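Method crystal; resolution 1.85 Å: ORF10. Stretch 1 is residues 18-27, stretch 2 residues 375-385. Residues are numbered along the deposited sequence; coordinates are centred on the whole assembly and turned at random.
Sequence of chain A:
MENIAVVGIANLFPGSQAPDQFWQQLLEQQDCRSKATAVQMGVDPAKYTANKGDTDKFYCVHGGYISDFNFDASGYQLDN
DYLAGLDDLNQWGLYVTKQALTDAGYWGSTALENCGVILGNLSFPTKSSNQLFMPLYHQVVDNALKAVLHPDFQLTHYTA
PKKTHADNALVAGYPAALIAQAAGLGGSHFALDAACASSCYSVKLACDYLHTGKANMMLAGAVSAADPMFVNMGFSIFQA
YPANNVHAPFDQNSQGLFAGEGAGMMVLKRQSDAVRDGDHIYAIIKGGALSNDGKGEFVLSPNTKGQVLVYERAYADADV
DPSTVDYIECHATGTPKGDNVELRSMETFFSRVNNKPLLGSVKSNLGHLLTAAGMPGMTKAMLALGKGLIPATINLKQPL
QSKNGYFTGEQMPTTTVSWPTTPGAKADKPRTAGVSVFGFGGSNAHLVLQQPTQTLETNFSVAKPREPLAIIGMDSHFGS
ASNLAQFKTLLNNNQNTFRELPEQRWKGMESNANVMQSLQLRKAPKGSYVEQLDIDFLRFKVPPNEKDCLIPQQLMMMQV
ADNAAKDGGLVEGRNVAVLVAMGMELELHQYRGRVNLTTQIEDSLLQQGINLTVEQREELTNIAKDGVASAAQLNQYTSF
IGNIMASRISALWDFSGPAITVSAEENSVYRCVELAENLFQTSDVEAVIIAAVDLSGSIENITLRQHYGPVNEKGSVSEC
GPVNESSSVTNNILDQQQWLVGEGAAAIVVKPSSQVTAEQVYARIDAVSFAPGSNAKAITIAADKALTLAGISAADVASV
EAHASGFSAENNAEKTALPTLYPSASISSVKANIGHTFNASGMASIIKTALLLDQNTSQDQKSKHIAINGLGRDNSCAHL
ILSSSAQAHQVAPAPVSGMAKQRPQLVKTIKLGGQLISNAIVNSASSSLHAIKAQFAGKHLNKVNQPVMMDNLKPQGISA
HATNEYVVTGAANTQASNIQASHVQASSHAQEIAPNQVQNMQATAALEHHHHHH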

# COMPACT_ATOMS: atom_id res chain seq x y z
N ALA A 18 -10.22 -19.22 12.97
CA ALA A 18 -11.66 -19.21 12.71
C ALA A 18 -12.31 -18.32 13.75
O ALA A 18 -11.74 -18.10 14.82
CB ALA A 18 -12.25 -20.63 12.78
N PRO A 19 -13.50 -17.75 13.46
CA PRO A 19 -14.08 -16.78 14.40
C PRO A 19 -14.52 -17.38 15.72
O PRO A 19 -14.42 -16.71 16.76
CB PRO A 19 -15.26 -16.19 13.61
CG PRO A 19 -14.92 -16.42 12.16
CD PRO A 19 -14.18 -17.74 12.15
N ASP A 20 -15.04 -18.61 15.73
CA ASP A 20 -15.48 -19.19 17.01
C ASP A 20 -14.30 -19.50 17.92
O ASP A 20 -14.39 -19.36 19.14
CB ASP A 20 -16.32 -20.44 16.75
CG ASP A 20 -15.52 -21.55 16.09
OD1 ASP A 20 -14.44 -21.27 15.51
OD2 ASP A 20 -15.97 -22.72 16.15
N GLN A 21 -13.18 -19.92 17.33
CA GLN A 21 -11.96 -20.12 18.12
C GLN A 21 -11.47 -18.80 18.72
O GLN A 21 -11.10 -18.74 19.90
CB GLN A 21 -10.90 -20.76 17.22
CG GLN A 21 -9.54 -21.00 17.81
CD GLN A 21 -8.61 -21.59 16.74
OE1 GLN A 21 -8.89 -21.48 15.54
NE2 GLN A 21 -7.52 -22.22 17.17
N PHE A 22 -11.46 -17.74 17.92
CA PHE A 22 -11.07 -16.42 18.41
C PHE A 22 -11.99 -15.96 19.53
O PHE A 22 -11.53 -15.46 20.56
CB PHE A 22 -11.08 -15.45 17.22
CG PHE A 22 -11.08 -13.98 17.57
CD1 PHE A 22 -9.97 -13.38 18.14
CD2 PHE A 22 -12.15 -13.18 17.22
CE1 PHE A 22 -9.95 -12.02 18.41
CE2 PHE A 22 -12.14 -11.81 17.48
CZ PHE A 22 -11.04 -11.23 18.07
N TRP A 23 -13.30 -16.14 19.35
CA TRP A 23 -14.26 -15.71 20.36
C TRP A 23 -14.03 -16.43 21.68
O TRP A 23 -14.00 -15.79 22.75
CB TRP A 23 -15.68 -15.96 19.85
CG TRP A 23 -16.72 -15.51 20.82
CD1 TRP A 23 -17.52 -16.31 21.59
CD2 TRP A 23 -17.05 -14.16 21.16
NE1 TRP A 23 -18.34 -15.53 22.38
CE2 TRP A 23 -18.07 -14.21 22.13
CE3 TRP A 23 -16.59 -12.91 20.73
CZ2 TRP A 23 -18.63 -13.06 22.69
CZ3 TRP A 23 -17.15 -11.76 21.28
CH2 TRP A 23 -18.16 -11.85 22.25
N GLN A 24 -13.86 -17.75 21.64
CA GLN A 24 -13.60 -18.50 22.87
C GLN A 24 -12.33 -18.02 23.55
O GLN A 24 -12.26 -17.92 24.78
CB GLN A 24 -13.52 -19.99 22.57
CG GLN A 24 -13.55 -20.87 23.82
CD GLN A 24 -14.82 -20.67 24.64
OE1 GLN A 24 -15.92 -20.52 24.09
NE2 GLN A 24 -14.68 -20.68 25.96
N GLN A 25 -11.30 -17.69 22.77
CA GLN A 25 -10.07 -17.19 23.37
C GLN A 25 -10.31 -15.87 24.10
O GLN A 25 -9.74 -15.63 25.17
CB GLN A 25 -8.99 -17.02 22.30
CG GLN A 25 -8.28 -18.33 22.01
CD GLN A 25 -7.52 -18.31 20.71
OE1 GLN A 25 -7.15 -17.24 20.21
NE2 GLN A 25 -7.28 -19.49 20.14
N LEU A 26 -11.14 -14.99 23.52
CA LEU A 26 -11.49 -13.74 24.19
C LEU A 26 -12.24 -14.01 25.49
O LEU A 26 -11.98 -13.35 26.51
CB LEU A 26 -12.35 -12.87 23.27
CG LEU A 26 -11.65 -12.41 21.98
CD1 LEU A 26 -12.54 -11.42 21.24
CD2 LEU A 26 -10.34 -11.76 22.33
N LEU A 27 -13.18 -14.95 25.46
CA LEU A 27 -13.97 -15.26 26.65
C LEU A 27 -13.09 -15.80 27.77
O LEU A 27 -13.40 -15.59 28.95
CB LEU A 27 -15.07 -16.27 26.33
CG LEU A 27 -16.12 -15.88 25.28
CD1 LEU A 27 -17.10 -17.04 25.08
CD2 LEU A 27 -16.84 -14.63 25.71
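Stretch 2 375-385: MPGMTKAMLAL

Stretch 2 is helical throughout, part of a helix that begins earlier in the chain and continues beyond it. It lies across the helix 19-27 of stretch 1 almost at right angles. The signed crossing angle is -82°, and the axes come within 10.8 Å of each other. No hydrogen bond links the two stretches; the contact is one of packing and buries 380 Å², both sides summed.

Ala18 is the N-cap residue of the first helix and does not touch stretch 2. Pro19 opens the helix, and its CA-to-CB bond points toward stretch 2, where it meets Leu383. Pro19 O lies 3.9 Å from Leu383 CD1, and Pro19 CB lies 4.4 Å from Leu383 CD1. Asp20 points away, and Gln21 is out of reach.

Phe22 points toward stretch 2, with chi1 in the t well. Its ring reaches one turn of the second helix. Phe22 CZ lies 3.7 Å from Pro376 O and 4.0 Å from Pro376 CB. Phe22 CE2 lies 3.8 Å from Thr379 CG2 and 3.9 Å from Lys380 N, which sits at the ring edge. That N is already hydrogen-bonded to Pro376 O within its own helix.

The CA-to-CB bond of Trp23 points sideways to stretch 2, but the end of the side chain comes nearer. The indole spans the next turn. Trp23 CE3 packs 3.6 Å from Leu383 CB; Trp23 CZ3 lies 3.8 Å from Lys380 O and Trp23 CH2 3.7 Å from Ala384 CA. Leu383 O is over one face of the ring. The small side chain of Ala384 also meets the indole, with Ala384 CB 4.0 Å from Trp23 CH2.

Gln24 and Gln25 do not reach the second helix. Leu26 points toward it, and Leu26 CD1 lies 3.8 Å from Lys380 CG. Lys380 thus offers its aliphatic chain here, while its NZ is hydrogen-bonded elsewhere in the structure. Leu27 makes no contact.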

# COMPACT_ATOMS: atom_id res chain seq x y z
N MET A 375 -9.43 -5.57 11.86
CA MET A 375 -10.17 -6.81 11.64
C MET A 375 -10.55 -7.50 12.96
O MET A 375 -11.75 -7.79 13.15
CB MET A 375 -9.39 -7.75 10.72
CG MET A 375 -9.31 -7.33 9.21
SD MET A 375 -10.75 -6.54 8.49
CE MET A 375 -11.85 -7.93 8.34
N PRO A 376 -9.63 -7.79 13.89
CA PRO A 376 -10.09 -8.39 15.16
C PRO A 376 -10.99 -7.47 15.96
O PRO A 376 -11.90 -7.96 16.66
CB PRO A 376 -8.78 -8.70 15.91
CG PRO A 376 -7.76 -7.79 15.30
CD PRO A 376 -8.16 -7.66 13.86
N GLY A 377 -10.77 -6.16 15.90
CA GLY A 377 -11.67 -5.24 16.58
C GLY A 377 -13.09 -5.33 16.07
O GLY A 377 -14.04 -5.48 16.85
N MET A 378 -13.26 -5.25 14.75
CA MET A 378 -14.60 -5.34 14.17
C MET A 378 -15.20 -6.72 14.41
O MET A 378 -16.41 -6.85 14.65
CB MET A 378 -14.58 -5.03 12.67
CG MET A 378 -14.27 -3.58 12.34
SD MET A 378 -14.41 -3.23 10.57
CE MET A 378 -12.87 -3.98 9.97
N THR A 379 -14.38 -7.77 14.33
CA THR A 379 -14.90 -9.11 14.55
C THR A 379 -15.40 -9.27 15.99
O THR A 379 -16.50 -9.78 16.23
CB THR A 379 -13.84 -10.16 14.21
OG1 THR A 379 -13.43 -9.99 12.83
CG2 THR A 379 -14.38 -11.58 14.39
N LYS A 380 -14.61 -8.79 16.96
CA LYS A 380 -15.01 -8.81 18.36
C LYS A 380 -16.33 -8.07 18.57
O LYS A 380 -17.24 -8.57 19.25
CB LYS A 380 -13.91 -8.19 19.22
CG LYS A 380 -14.23 -8.06 20.72
CD LYS A 380 -13.01 -7.55 21.49
CE LYS A 380 -13.40 -7.00 22.86
NZ LYS A 380 -12.30 -6.15 23.42
N ALA A 381 -16.45 -6.88 17.98
CA ALA A 381 -17.66 -6.08 18.20
C ALA A 381 -18.88 -6.74 17.55
O ALA A 381 -19.96 -6.78 18.15
CB ALA A 381 -17.46 -4.66 17.68
N MET A 382 -18.73 -7.25 16.32
CA MET A 382 -19.87 -7.88 15.66
C MET A 382 -20.30 -9.16 16.37
O MET A 382 -21.50 -9.45 16.46
CB MET A 382 -19.56 -8.19 14.20
CG MET A 382 -19.37 -6.94 13.37
SD MET A 382 -18.77 -7.35 11.72
CE MET A 382 -18.20 -5.71 11.22
N LEU A 383 -19.34 -9.95 16.87
CA LEU A 383 -19.72 -11.14 17.62
C LEU A 383 -20.34 -10.77 18.96
O LEU A 383 -21.27 -11.44 19.42
CB LEU A 383 -18.51 -12.07 17.82
CG LEU A 383 -18.05 -12.79 16.54
CD1 LEU A 383 -16.81 -13.66 16.80
CD2 LEU A 383 -19.16 -13.61 15.90
N ALA A 384 -19.83 -9.71 19.60
CA ALA A 384 -20.40 -9.26 20.87
C ALA A 384 -21.83 -8.75 20.69
O ALA A 384 -22.69 -8.97 21.56
CB ALA A 384 -19.53 -8.17 21.48
N LEU A 385 -22.08 -8.03 19.59
CA LEU A 385 -23.43 -7.54 19.31
C LEU A 385 -24.40 -8.69 19.09
O LEU A 385 -25.57 -8.60 19.51
CB LEU A 385 -23.41 -6.62 18.08
CG LEU A 385 -22.91 -5.19 18.32
CD1 LEU A 385 -22.45 -4.54 16.99
CD2 LEU A 385 -23.96 -4.35 19.00